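Local coordinates for protein PvdO (Pseudomonas aeruginosa, PDB 5HHA) that binds calcium, has a formylglycine-generating-enzyme-like domain and probably acts in the periplasm in maturation of a chromophore, at residues Tyr218-Tyr229 with Trp239-Arg250; Ala26-Lys34 with Glu41-Ser49. All blocks are in the same frame, centred on the assembly; numbering follows the deposited sequence.

Contact 1 (Tyr218-Tyr229 with Trp239-Arg250); sequences YEWVADCWHDHY and WMEEKCELVQIR
The imidazole of His226 lies flat over one face of the Trp239 indole. Its centroid is 3.5 Å from that of the six-membered ring of Trp239, and the planes differ by 6°. Glu241 meets the same imidazole at its edge. His226 NE2 donates to Glu241 OE2 over 2.7 Å, in the ring plane and nearly straight, and the carboxylate uses its anti lone pair. His228 O touches the rim of the indole at Trp239 CZ3. Leu246 CD1 comes obliquely to the Trp225 ring near CE3. The Trp239 side chain is swung anti to its backbone N (chi1 -165°), which lays the indole against His226. Asp223 OD2 accepts a hydrogen bond from the backbone N of Trp239, from above the carboxylate plane, while OD1 is taken by the backbone of Glu154. Nearby, Cys224 SG and Cys244 SG form a disulfide of 2.0 Å.

At the other end of the contact, strands 218-221 and 247-250 pair antiparallel. A beta bulge shifts the register by two, so that Cys224 pairs with Val247, their side chains diverging. Val247 CG2 meets the edge of the Trp220 ring, 3.5 Å from CZ3. Ile249 CG2 approaches the same ring 3.6 Å from CE3. On the face with Glu219, Arg250 forms salt bridges to Glu154 and Glu158, and Glu219 pairs with Arg157 and Arg281. The in-plane bond to Glu241 and the stack on Trp239 together limit rotation of the imidazole.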
loop_
_atom_site.group_PDB
_atom_site.type_symbol
_atom_site.label_atom_id
_atom_site.label_comp_id
_atom_site.label_asym_id
_atom_site.label_seq_id
_atom_site.Cartn_x
_atom_site.Cartn_y
_atom_site.Cartn_z
ATOM N N TYR A 218 1.729 3.873 5.034
ATOM C CA TYR A 218 2.372 2.615 4.617
ATOM C C TYR A 218 1.312 1.537 4.443
ATOM O O TYR A 218 0.185 1.677 4.942
ATOM C CB TYR A 218 3.357 2.161 5.696
ATOM C CG TYR A 218 4.769 2.677 5.517
ATOM C CD1 TYR A 218 5.682 1.953 4.764
ATOM C CD2 TYR A 218 5.196 3.863 6.102
ATOM C CE1 TYR A 218 6.989 2.373 4.607
ATOM C CE2 TYR A 218 6.518 4.295 5.947
ATOM C CZ TYR A 218 7.398 3.543 5.181
ATOM O OH TYR A 218 8.742 3.898 5.013
ATOM N N GLU A 219 1.686 0.450 3.787
ATOM C CA GLU A 219 0.779 -0.642 3.497
ATOM C C GLU A 219 1.451 -1.968 3.744
ATOM O O GLU A 219 2.577 -2.201 3.283
ATOM C CB GLU A 219 0.372 -0.641 2.030
ATOM C CG GLU A 219 -0.437 0.576 1.619
ATOM C CD GLU A 219 -0.524 0.733 0.122
ATOM O OE1 GLU A 219 -0.276 -0.258 -0.607
ATOM O OE2 GLU A 219 -0.863 1.848 -0.339
ATOM N N TRP A 220 0.742 -2.885 4.396
ATOM C CA TRP A 220 1.198 -4.255 4.448
ATOM C C TRP A 220 1.252 -4.872 3.047
ATOM O O TRP A 220 0.359 -4.641 2.227
ATOM C CB TRP A 220 0.233 -5.110 5.269
ATOM C CG TRP A 220 0.165 -4.764 6.709
ATOM C CD1 TRP A 220 -0.869 -4.137 7.330
ATOM C CD2 TRP A 220 1.155 -5.021 7.725
ATOM N NE1 TRP A 220 -0.592 -4.002 8.670
ATOM C CE2 TRP A 220 0.642 -4.521 8.934
ATOM C CE3 TRP A 220 2.426 -5.606 7.728
ATOM C CZ2 TRP A 220 1.332 -4.614 10.133
ATOM C CZ3 TRP A 220 3.110 -5.694 8.923
ATOM C CH2 TRP A 220 2.565 -5.187 10.109
ATOM N N VAL A 221 2.294 -5.669 2.808
ATOM C CA VAL A 221 2.330 -6.608 1.683
ATOM C C VAL A 221 2.711 -7.975 2.258
ATOM O O VAL A 221 3.108 -8.089 3.403
ATOM C CB VAL A 221 3.277 -6.165 0.544
ATOM C CG1 VAL A 221 2.844 -4.808 -0.011
ATOM C CG2 VAL A 221 4.704 -6.104 1.017
ATOM N N ALA A 222 2.617 -9.029 1.445
ATOM C CA ALA A 222 2.714 -10.380 1.982
ATOM C C ALA A 222 4.139 -10.774 2.338
ATOM O O ALA A 222 4.351 -11.587 3.235
ATOM C CB ALA A 222 2.156 -11.406 1.002
ATOM N N ASP A 223 5.120 -10.258 1.597
ATOM C CA ASP A 223 6.475 -10.778 1.595
ATOM C C ASP A 223 7.137 -10.736 2.952
ATOM O O ASP A 223 6.992 -9.776 3.712
ATOM C CB ASP A 223 7.379 -9.980 0.633
ATOM C CG ASP A 223 6.846 -9.928 -0.776
ATOM O OD1 ASP A 223 5.650 -9.641 -0.959
ATOM O OD2 ASP A 223 7.650 -10.166 -1.714
ATOM N N CYS A 224 7.932 -11.763 3.228
ATOM C CA CYS A 224 8.871 -11.705 4.332
ATOM C C CYS A 224 10.011 -10.762 4.005
ATOM O O CYS A 224 10.308 -10.523 2.862
ATOM C CB CYS A 224 9.412 -13.096 4.653
ATOM S SG CYS A 224 8.067 -14.170 5.247
ATOM N N TRP A 225 10.644 -10.238 5.039
ATOM C CA TRP A 225 11.690 -9.237 4.860
ATOM C C TRP A 225 12.985 -9.828 4.306
ATOM O O TRP A 225 13.451 -10.905 4.736
ATOM C CB TRP A 225 12.001 -8.577 6.211
ATOM C CG TRP A 225 13.212 -7.685 6.156
ATOM C CD1 TRP A 225 13.305 -6.488 5.534
ATOM C CD2 TRP A 225 14.494 -7.933 6.746
ATOM N NE1 TRP A 225 14.563 -5.965 5.685
ATOM C CE2 TRP A 225 15.315 -6.836 6.428
ATOM C CE3 TRP A 225 15.022 -8.981 7.506
ATOM C CZ2 TRP A 225 16.647 -6.748 6.842
ATOM C CZ3 TRP A 225 16.351 -8.900 7.919
ATOM C CH2 TRP A 225 17.144 -7.785 7.594
ATOM N N HIS A 226 13.586 -9.104 3.359
ATOM C CA HIS A 226 14.944 -9.362 2.891
ATOM C C HIS A 226 15.602 -8.024 2.708
ATOM O O HIS A 226 14.975 -7.047 2.304
ATOM C CB HIS A 226 14.970 -10.160 1.561
ATOM C CG HIS A 226 14.208 -11.442 1.624
ATOM N ND1 HIS A 226 12.848 -11.500 1.485
ATOM C CD2 HIS A 226 14.621 -12.722 1.802
ATOM C CE1 HIS A 226 12.433 -12.743 1.635
ATOM N NE2 HIS A 226 13.498 -13.509 1.801
ATOM N N ASP A 227 16.899 -8.008 2.972
ATOM C CA ASP A 227 17.696 -6.792 3.006
ATOM C C ASP A 227 18.297 -6.397 1.639
ATOM O O ASP A 227 19.255 -5.604 1.576
ATOM C CB ASP A 227 18.820 -7.034 4.028
ATOM C CG ASP A 227 19.486 -5.778 4.486
ATOM O OD1 ASP A 227 18.838 -4.704 4.535
ATOM O OD2 ASP A 227 20.676 -5.885 4.847
ATOM N N HIS A 228 17.711 -6.899 0.561
ATOM C CA HIS A 228 18.269 -6.790 -0.781
ATOM C C HIS A 228 17.311 -7.533 -1.697
ATOM O O HIS A 228 16.286 -8.064 -1.246
ATOM C CB HIS A 228 19.643 -7.467 -0.781
ATOM C CG HIS A 228 19.544 -8.897 -0.384
ATOM N ND1 HIS A 228 19.813 -9.356 0.891
ATOM C CD2 HIS A 228 19.077 -9.959 -1.073
ATOM C CE1 HIS A 228 19.552 -10.651 0.950
ATOM N NE2 HIS A 228 19.096 -11.037 -0.226
ATOM N N TYR A 229 17.657 -7.608 -2.973
ATOM C CA TYR A 229 16.877 -8.376 -3.945
ATOM C C TYR A 229 17.646 -9.579 -4.553
ATOM O O TYR A 229 17.264 -10.076 -5.600
ATOM C CB TYR A 229 16.417 -7.477 -5.077
ATOM C CG TYR A 229 15.348 -6.474 -4.683
ATOM C CD1 TYR A 229 14.122 -6.883 -4.121
ATOM C CD2 TYR A 229 15.524 -5.118 -4.932
ATOM C CE1 TYR A 229 13.125 -5.970 -3.815
ATOM C CE2 TYR A 229 14.514 -4.202 -4.635
ATOM C CZ TYR A 229 13.321 -4.632 -4.091
ATOM O OH TYR A 229 12.318 -3.731 -3.798
ATOM N N TRP A 239 7.823 -13.013 -1.839
ATOM C CA TRP A 239 9.049 -13.662 -1.418
ATOM C C TRP A 239 8.892 -14.089 0.012
ATOM O O TRP A 239 9.076 -13.292 0.937
ATOM C CB TRP A 239 10.196 -12.678 -1.578
ATOM C CG TRP A 239 11.566 -13.249 -1.533
ATOM C CD1 TRP A 239 11.928 -14.550 -1.333
ATOM C CD2 TRP A 239 12.773 -12.501 -1.691
ATOM N NE1 TRP A 239 13.308 -14.648 -1.375
ATOM C CE2 TRP A 239 13.843 -13.401 -1.569
ATOM C CE3 TRP A 239 13.047 -11.146 -1.903
ATOM C CZ2 TRP A 239 15.164 -12.991 -1.673
ATOM C CZ3 TRP A 239 14.350 -10.742 -1.987
ATOM C CH2 TRP A 239 15.406 -11.666 -1.874
ATOM N N MET A 240 8.513 -15.360 0.185
ATOM C CA MET A 240 8.210 -15.898 1.491
ATOM C C MET A 240 9.356 -16.715 2.069
ATOM O O MET A 240 10.224 -17.218 1.351
ATOM C CB MET A 240 6.945 -16.758 1.412
ATOM C CG MET A 240 5.712 -16.061 0.842
ATOM S SD MET A 240 5.321 -14.494 1.640
ATOM C CE MET A 240 4.900 -15.007 3.303
ATOM N N GLU A 241 9.365 -16.811 3.385
ATOM C CA GLU A 241 10.270 -17.699 4.092
ATOM C C GLU A 241 9.384 -18.493 5.037
ATOM O O GLU A 241 8.285 -18.052 5.400
ATOM C CB GLU A 241 11.359 -16.916 4.844
ATOM C CG GLU A 241 12.240 -16.015 3.948
ATOM C CD GLU A 241 13.180 -16.791 3.051
ATOM O OE1 GLU A 241 13.368 -17.996 3.331
ATOM O OE2 GLU A 241 13.727 -16.223 2.071
ATOM N N GLU A 242 9.846 -19.683 5.403
ATOM C CA GLU A 242 9.064 -20.571 6.245
ATOM C C GLU A 242 8.713 -19.843 7.535
ATOM O O GLU A 242 7.562 -19.851 7.972
ATOM C CB GLU A 242 9.862 -21.838 6.545
ATOM C CG GLU A 242 9.008 -23.080 6.738
ATOM C CD GLU A 242 9.820 -24.356 6.608
ATOM O OE1 GLU A 242 9.863 -24.937 5.501
ATOM O OE2 GLU A 242 10.429 -24.774 7.613
ATOM N N LYS A 243 9.714 -19.199 8.127
ATOM C CA LYS A 243 9.537 -18.463 9.364
ATOM C C LYS A 243 10.057 -17.049 9.153
ATOM O O LYS A 243 11.155 -16.872 8.617
ATOM C CB LYS A 243 10.324 -19.120 10.503
ATOM C CG LYS A 243 10.048 -20.607 10.681
ATOM C CD LYS A 243 10.938 -21.215 11.754
ATOM C CE LYS A 243 10.540 -22.664 12.030
ATOM N NZ LYS A 243 11.238 -23.233 13.222
ATOM N N CYS A 244 9.273 -16.058 9.577
ATOM C CA CYS A 244 9.614 -14.646 9.378
ATOM C C CYS A 244 9.325 -13.779 10.587
ATOM O O CYS A 244 8.174 -13.603 10.983
ATOM C CB CYS A 244 8.830 -14.077 8.203
ATOM S SG CYS A 244 8.853 -15.158 6.804
ATOM N N GLU A 245 10.372 -13.174 11.126
ATOM C CA GLU A 245 10.222 -12.246 12.227
ATOM C C GLU A 245 9.738 -10.889 11.718
ATOM O O GLU A 245 9.122 -10.144 12.450
ATOM C CB GLU A 245 11.555 -12.044 12.944
ATOM C CG GLU A 245 11.420 -11.537 14.384
ATOM C CD GLU A 245 11.732 -10.061 14.538
ATOM O OE1 GLU A 245 12.938 -9.704 14.546
ATOM O OE2 GLU A 245 10.773 -9.259 14.663
ATOM N N LEU A 246 10.041 -10.590 10.457
ATOM C CA LEU A 246 9.723 -9.299 9.852
ATOM C C LEU A 246 9.131 -9.525 8.480
ATOM O O LEU A 246 9.523 -10.456 7.773
ATOM C CB LEU A 246 10.967 -8.440 9.721
ATOM C CG LEU A 246 11.663 -8.073 11.026
ATOM C CD1 LEU A 246 12.991 -7.405 10.733
ATOM C CD2 LEU A 246 10.797 -7.161 11.868
ATOM N N VAL A 247 8.152 -8.688 8.134
ATOM C CA VAL A 247 7.583 -8.674 6.805
ATOM C C VAL A 247 7.738 -7.282 6.199
ATOM O O VAL A 247 8.030 -6.324 6.891
ATOM C CB VAL A 247 6.088 -9.078 6.830
ATOM C CG1 VAL A 247 5.917 -10.544 7.275
ATOM C CG2 VAL A 247 5.253 -8.112 7.670
ATOM N N GLN A 248 7.566 -7.187 4.893
ATOM C CA GLN A 248 7.696 -5.914 4.189
ATOM C C GLN A 248 6.441 -5.068 4.316
ATOM O O GLN A 248 5.313 -5.582 4.340
ATOM C CB GLN A 248 7.950 -6.152 2.690
ATOM C CG GLN A 248 9.159 -7.006 2.373
ATOM C CD GLN A 248 10.540 -6.362 2.552
ATOM O OE1 GLN A 248 10.707 -5.166 2.809
ATOM N NE2 GLN A 248 11.532 -7.166 2.407
ATOM N N ILE A 249 6.641 -3.754 4.334
ATOM C CA ILE A 249 5.581 -2.769 4.158
ATOM C C ILE A 249 6.044 -1.800 3.069
ATOM O O ILE A 249 7.248 -1.641 2.810
ATOM C CB ILE A 249 5.233 -2.037 5.479
ATOM C CG1 ILE A 249 6.462 -1.357 6.060
ATOM C CG2 ILE A 249 4.643 -3.014 6.477
ATOM C CD1 ILE A 249 6.187 -0.546 7.350
ATOM N N ARG A 250 5.096 -1.165 2.399
ATOM C CA ARG A 250 5.401 -0.308 1.260
ATOM C C ARG A 250 4.678 1.025 1.350
ATOM O O ARG A 250 3.680 1.180 2.060
ATOM C CB ARG A 250 5.044 -1.007 -0.049
ATOM C CG ARG A 250 6.167 -1.951 -0.533
ATOM C CD ARG A 250 7.463 -1.171 -0.813
ATOM N NE ARG A 250 8.455 -1.959 -1.539
ATOM C CZ ARG A 250 8.841 -1.724 -2.782
ATOM N NH1 ARG A 250 8.413 -0.690 -3.501
ATOM N NH2 ARG A 250 9.760 -2.510 -3.290
#

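Contact 2 (Ala26-Lys34 with Glu41-Ser49); sequences AKKPGTVFK and EMVVLPAGS
Phe33 CG sits between its backbone N and carbonyl carbon (chi1 65°), folding the ring over Met42. Met42 CB lies over one ring face, 3.8 Å from the centroid, and Lys27 CE lies over the opposite face. The edge of the ring meets Val44, with Phe33 CE1 3.9 Å from Val44 CG2. Val44 CG1 is anti to the backbone N (chi1 178°) and packs against the CA of Pro29.

Strand 32-33 forms a beta hairpin with 42-45 and is an edge strand of the mixed sheet. Phe33 and Met42 are its hydrogen-bonded pair, with Met42 N to Phe33 O at 2.8 Å. A type II turn from Lys28 to Thr31 leads into strand 32-33. Lys28 O accepts hydrogen bonds from both Thr31 N and Thr31 OG1, on the same side of its plane. Gly30 N bonds to Val44 O over 2.8 Å. Within the turn, Pro29 CG rests 3.8 Å from Pro46 CB. At the far end, the aliphatic parts of Lys34 and Glu41 touch, CG to CG at 3.5 Å. A water joins Lys34 NZ to Glu41 OE2; Glu41 OE1 forms a salt bridge with Arg81, and Lys34 NZ also bonds to Lys37 O.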
loop_
_atom_site.group_PDB
_atom_site.type_symbol
_atom_site.label_atom_id
_atom_site.label_comp_id
_atom_site.label_asym_id
_atom_site.label_seq_id
_atom_site.Cartn_x
_atom_site.Cartn_y
_atom_site.Cartn_z
ATOM N N ALA A 26 -12.975 -10.620 -20.580
ATOM C CA ALA A 26 -12.096 -10.157 -19.510
ATOM C C ALA A 26 -12.098 -8.629 -19.428
ATOM O O ALA A 26 -12.306 -7.940 -20.432
ATOM C CB ALA A 26 -10.681 -10.680 -19.729
ATOM N N LYS A 27 -11.861 -8.107 -18.227
ATOM C CA LYS A 27 -11.874 -6.664 -17.998
ATOM C C LYS A 27 -10.580 -6.047 -18.492
ATOM O O LYS A 27 -9.499 -6.568 -18.225
ATOM C CB LYS A 27 -12.011 -6.362 -16.511
ATOM C CG LYS A 27 -13.082 -7.163 -15.796
ATOM C CD LYS A 27 -13.017 -6.920 -14.287
ATOM C CE LYS A 27 -14.106 -7.671 -13.543
ATOM N NZ LYS A 27 -15.461 -7.327 -14.063
ATOM N N LYS A 28 -10.689 -4.923 -19.189
ATOM C CA LYS A 28 -9.506 -4.271 -19.747
ATOM C C LYS A 28 -8.725 -3.520 -18.682
ATOM O O LYS A 28 -9.291 -3.048 -17.715
ATOM C CB LYS A 28 -9.893 -3.315 -20.877
ATOM C CG LYS A 28 -11.044 -2.382 -20.553
ATOM C CD LYS A 28 -11.649 -1.796 -21.831
ATOM C CE LYS A 28 -10.660 -0.893 -22.559
ATOM N NZ LYS A 28 -10.395 0.358 -21.798
ATOM N N PRO A 29 -7.406 -3.411 -18.862
ATOM C CA PRO A 29 -6.633 -2.645 -17.869
ATOM C C PRO A 29 -7.190 -1.227 -17.674
ATOM O O PRO A 29 -7.604 -0.567 -18.633
ATOM C CB PRO A 29 -5.225 -2.614 -18.481
ATOM C CG PRO A 29 -5.147 -3.853 -19.287
ATOM C CD PRO A 29 -6.539 -4.053 -19.865
ATOM N N GLY A 30 -7.208 -0.758 -16.429
ATOM C CA GLY A 30 -7.766 0.534 -16.101
ATOM C C GLY A 30 -9.235 0.455 -15.706
ATOM O O GLY A 30 -9.757 1.385 -15.106
ATOM N N THR A 31 -9.878 -0.677 -15.987
ATOM C CA THR A 31 -11.278 -0.835 -15.580
ATOM C C THR A 31 -11.397 -0.800 -14.061
ATOM O O THR A 31 -10.646 -1.491 -13.371
ATOM C CB THR A 31 -11.866 -2.152 -16.076
ATOM O OG1 THR A 31 -11.818 -2.170 -17.507
ATOM C CG2 THR A 31 -13.333 -2.307 -15.637
ATOM N N VAL A 32 -12.365 -0.038 -13.565
ATOM C CA VAL A 32 -12.637 0.067 -12.147
ATOM C C VAL A 32 -13.947 -0.648 -11.869
ATOM O O VAL A 32 -14.932 -0.469 -12.600
ATOM C CB VAL A 32 -12.768 1.537 -11.712
ATOM C CG1 VAL A 32 -13.100 1.626 -10.242
ATOM C CG2 VAL A 32 -11.485 2.291 -12.023
ATOM N N PHE A 33 -13.961 -1.493 -10.857
ATOM C CA PHE A 33 -15.165 -2.240 -10.514
ATOM C C PHE A 33 -15.226 -2.509 -9.025
ATOM O O PHE A 33 -14.208 -2.433 -8.325
ATOM C CB PHE A 33 -15.199 -3.570 -11.261
ATOM C CG PHE A 33 -14.086 -4.526 -10.879
ATOM C CD1 PHE A 33 -12.836 -4.469 -11.485
ATOM C CD2 PHE A 33 -14.292 -5.491 -9.901
ATOM C CE1 PHE A 33 -11.820 -5.370 -11.134
ATOM C CE2 PHE A 33 -13.283 -6.379 -9.543
ATOM C CZ PHE A 33 -12.043 -6.313 -10.171
ATOM N N LYS A 34 -16.415 -2.837 -8.525
ATOM C CA LYS A 34 -16.588 -3.262 -7.139
ATOM C C LYS A 34 -17.406 -4.540 -7.152
ATOM O O LYS A 34 -18.371 -4.647 -7.913
ATOM C CB LYS A 34 -17.369 -2.210 -6.334
ATOM C CG LYS A 34 -16.648 -0.909 -6.086
ATOM C CD LYS A 34 -17.625 0.148 -5.542
ATOM C CE LYS A 34 -18.271 -0.258 -4.239
ATOM N NZ LYS A 34 -19.211 0.835 -3.770
ATOM N N GLU A 41 -13.085 -0.446 -4.133
ATOM C CA GLU A 41 -13.013 -0.225 -5.573
ATOM C C GLU A 41 -11.706 -0.778 -6.126
ATOM O O GLU A 41 -10.616 -0.399 -5.664
ATOM C CB GLU A 41 -13.134 1.254 -5.873
ATOM C CG GLU A 41 -14.524 1.796 -5.482
ATOM C CD GLU A 41 -14.666 3.296 -5.614
ATOM O OE1 GLU A 41 -13.821 3.952 -6.237
ATOM O OE2 GLU A 41 -15.648 3.854 -5.078
ATOM N N MET A 42 -11.820 -1.681 -7.087
ATOM C CA MET A 42 -10.681 -2.372 -7.663
ATOM C C MET A 42 -10.378 -1.820 -9.048
ATOM O O MET A 42 -11.291 -1.409 -9.793
ATOM C CB MET A 42 -11.007 -3.843 -7.773
ATOM C CG MET A 42 -11.417 -4.468 -6.473
ATOM S SD MET A 42 -10.213 -4.330 -5.143
ATOM C CE MET A 42 -8.891 -5.404 -5.761
ATOM N N VAL A 43 -9.099 -1.800 -9.415
ATOM C CA VAL A 43 -8.691 -1.401 -10.755
ATOM C C VAL A 43 -7.829 -2.514 -11.345
ATOM O O VAL A 43 -6.979 -3.103 -10.674
ATOM C CB VAL A 43 -7.959 -0.021 -10.758
ATOM C CG1 VAL A 43 -6.666 -0.042 -9.915
ATOM C CG2 VAL A 43 -7.677 0.448 -12.180
ATOM N N VAL A 44 -8.084 -2.824 -12.612
ATOM C CA VAL A 44 -7.322 -3.845 -13.306
ATOM C C VAL A 44 -5.967 -3.303 -13.740
ATOM O O VAL A 44 -5.892 -2.290 -14.424
ATOM C CB VAL A 44 -8.090 -4.366 -14.554
ATOM C CG1 VAL A 44 -7.267 -5.403 -15.315
ATOM C CG2 VAL A 44 -9.449 -4.949 -14.155
ATOM N N LEU A 45 -4.916 -3.988 -13.312
ATOM C CA LEU A 45 -3.554 -3.715 -13.774
ATOM C C LEU A 45 -3.204 -4.648 -14.924
ATOM O O LEU A 45 -3.556 -5.807 -14.920
ATOM C CB LEU A 45 -2.534 -3.886 -12.639
ATOM C CG LEU A 45 -2.776 -3.067 -11.360
ATOM C CD1 LEU A 45 -1.541 -3.150 -10.461
ATOM C CD2 LEU A 45 -3.072 -1.628 -11.667
ATOM N N PRO A 46 -2.449 -4.145 -15.903
ATOM C CA PRO A 46 -2.093 -4.947 -17.070
ATOM C C PRO A 46 -1.043 -5.981 -16.752
ATOM O O PRO A 46 -0.238 -5.839 -15.826
ATOM C CB PRO A 46 -1.533 -3.905 -18.036
ATOM C CG PRO A 46 -1.019 -2.836 -17.180
ATOM C CD PRO A 46 -1.948 -2.769 -15.997
ATOM N N ALA A 47 -1.066 -7.076 -17.497
ATOM C CA ALA A 47 0.070 -7.968 -17.560
ATOM C C ALA A 47 1.251 -7.214 -18.148
ATOM O O ALA A 47 1.073 -6.225 -18.839
ATOM C CB ALA A 47 -0.260 -9.176 -18.416
ATOM N N GLY A 48 2.462 -7.683 -17.873
ATOM C CA GLY A 48 3.669 -7.057 -18.382
ATOM C C GLY A 48 4.810 -7.232 -17.417
ATOM O O GLY A 48 4.644 -7.824 -16.358
ATOM N N SER A 49 5.969 -6.707 -17.791
ATOM C CA SER A 49 7.152 -6.724 -16.949
ATOM C C SER A 49 7.524 -5.316 -16.566
ATOM O O SER A 49 7.159 -4.343 -17.225
ATOM C CB SER A 49 8.345 -7.327 -17.689
ATOM O OG SER A 49 8.105 -8.656 -18.029
HETATM O O HOH W 1 -17.134 2.813 -3.018
#

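How the contacts relate
In sequence the whole of contact 2 precedes contact 1, and both involve strands of one mixed sheet. Their centres are 25 Å apart and their nearest atoms about 10 Å, so they do not touch. Strand 278-285 connects them: it runs parallel to 218-221 of contact 1 and pairs with 77-80, which in turn pairs with 42-52 of contact 2. Helix 154-162 also meets both, through Glu154 and Glu158 at contact 1 and Tyr159 at Pro46. Contact 1 is not part of the calcium site: the Tyr218 side chain is about 13 Å from the ion and about 9 Å from the side chain of Thr187. Contact 2 is remote from the calcium site.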